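Local coordinates for protein design 2L4HC2_9 (Synthetic construct, PDB 5J73) that self-assembles as a de novo designed helical-hairpin homodimer, a four-helix bundle whose pairing specificity comes from modular hydrogen-bond networks, at the interface of chains A and B. Sequence-based numbering; all coordinates share one arbitrary frame. Chains: chain A/B, protein design 2L4HC2_9.

The interface of chains A and B. Residues chain A 52, 55-56, 59-60; chain B 32, 35-36, 55.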
# COMPACT_ATOMS: atom_id res chain seq x y z
N ILE A 52 15.49 5.77 1.82
CA ILE A 52 15.08 4.68 0.94
C ILE A 52 14.69 3.45 1.74
O ILE A 52 13.69 2.79 1.44
CB ILE A 52 16.20 4.34 -0.07
CG1 ILE A 52 16.35 5.49 -1.08
CG2 ILE A 52 15.92 3.01 -0.77
CD1 ILE A 52 17.43 5.28 -2.13
N LEU A 55 11.32 4.22 3.36
CA LEU A 55 10.21 4.07 2.40
C LEU A 55 9.95 2.61 2.05
O LEU A 55 8.80 2.22 1.82
CB LEU A 55 10.49 4.87 1.12
CG LEU A 55 10.52 6.40 1.21
CD1 LEU A 55 10.50 7.00 -0.18
CD2 LEU A 55 9.37 6.96 2.05
N ALA A 56 11.01 1.81 1.99
CA ALA A 56 10.87 0.39 1.70
C ALA A 56 10.06 -0.30 2.79
O ALA A 56 9.30 -1.23 2.53
CB ALA A 56 12.23 -0.26 1.56
N ILE A 59 6.37 0.55 2.11
CA ILE A 59 5.81 -0.20 1.00
C ILE A 59 5.41 -1.59 1.47
O ILE A 59 4.31 -2.06 1.19
CB ILE A 59 6.80 -0.31 -0.17
CG1 ILE A 59 6.95 1.06 -0.84
CG2 ILE A 59 6.34 -1.35 -1.19
CD1 ILE A 59 8.21 1.20 -1.67
N GLU A 60 6.29 -2.24 2.22
CA GLU A 60 6.04 -3.58 2.72
C GLU A 60 4.85 -3.61 3.68
O GLU A 60 4.08 -4.56 3.69
CB GLU A 60 7.29 -4.13 3.39
CG GLU A 60 8.06 -5.10 2.51
CD GLU A 60 9.56 -5.10 2.76
OE1 GLU A 60 10.01 -4.42 3.71
OE2 GLU A 60 10.28 -5.78 2.01
N LEU B 32 10.21 -2.98 -6.04
CA LEU B 32 10.89 -2.72 -4.78
C LEU B 32 12.25 -3.40 -4.74
O LEU B 32 13.25 -2.81 -4.35
CB LEU B 32 10.04 -3.21 -3.61
CG LEU B 32 10.59 -2.96 -2.20
CD1 LEU B 32 10.90 -1.49 -1.97
CD2 LEU B 32 9.63 -3.48 -1.14
N VAL B 35 14.85 -1.87 -6.87
CA VAL B 35 15.31 -0.66 -6.19
C VAL B 35 16.28 -1.00 -5.06
O VAL B 35 17.22 -0.26 -4.81
CB VAL B 35 14.11 0.16 -5.66
CG1 VAL B 35 14.55 1.16 -4.59
CG2 VAL B 35 13.42 0.88 -6.80
N LYS B 36 16.04 -2.11 -4.36
CA LYS B 36 16.93 -2.52 -3.27
C LYS B 36 18.30 -2.96 -3.77
O LYS B 36 19.32 -2.62 -3.16
CB LYS B 36 16.30 -3.65 -2.46
CG LYS B 36 15.23 -3.20 -1.49
CD LYS B 36 14.28 -4.34 -1.13
CE LYS B 36 13.88 -4.31 0.34
NZ LYS B 36 12.43 -4.54 0.52
N LEU B 55 9.97 5.03 -5.46
CA LEU B 55 9.28 4.43 -4.33
C LEU B 55 8.10 5.30 -3.91
O LEU B 55 7.09 4.78 -3.43
CB LEU B 55 10.24 4.22 -3.15
CG LEU B 55 11.36 3.18 -3.33
CD1 LEU B 55 12.00 2.87 -1.98
CD2 LEU B 55 10.88 1.90 -4.00
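The ammonium NZ of B:Lys36 forms a salt bridge with the carboxylate OE2 of A:Glu60 at 2.9 Å, although as a hydrogen bond the pair is weak; the other oxygen, OE1, stands back at 4.0 Å. The glutamate chain is extended beyond CG, whereas the lysine bends at chi3 and chi4 (142° and 136°), and the two meet obliquely at their tips. Long, flexible charged residues suit this rim, since each can span the gap between helices. An alanine in place of A:Glu60 would probably leave the lysine's charge without its mate and uncover the CD2 methyl of B:Leu32, which OE2 now borders.

Inward from the pair, B:Leu32 has CG anti to its backbone N (chi1 -178°), which carries both methyls toward chain A: CD1 meets the CB of A:Ala56 at 4.0 Å, while CD2 lies against CG2 of A:Ile59. Alanine's small methyl lets the leucine come close to helix 45-78 of chain A. A:Ile59 also sends CD1 deeper, where it touches both CD1 of B:Leu32 and CD2 of B:Leu55, the latter 3.6 Å away and its side chain nearly at right angles. Near the twofold axis, B:Leu55 turns CD1 toward CB of its own counterpart, A:Leu55, at 4.0 Å, and also borders A:Ile52. Branched aliphatic residues fill this seam, so the patch, repeated by its twin across the twofold, joins the hairpins through apolar packing edged by a charged pair rather than through an extended hydrogen-bond network.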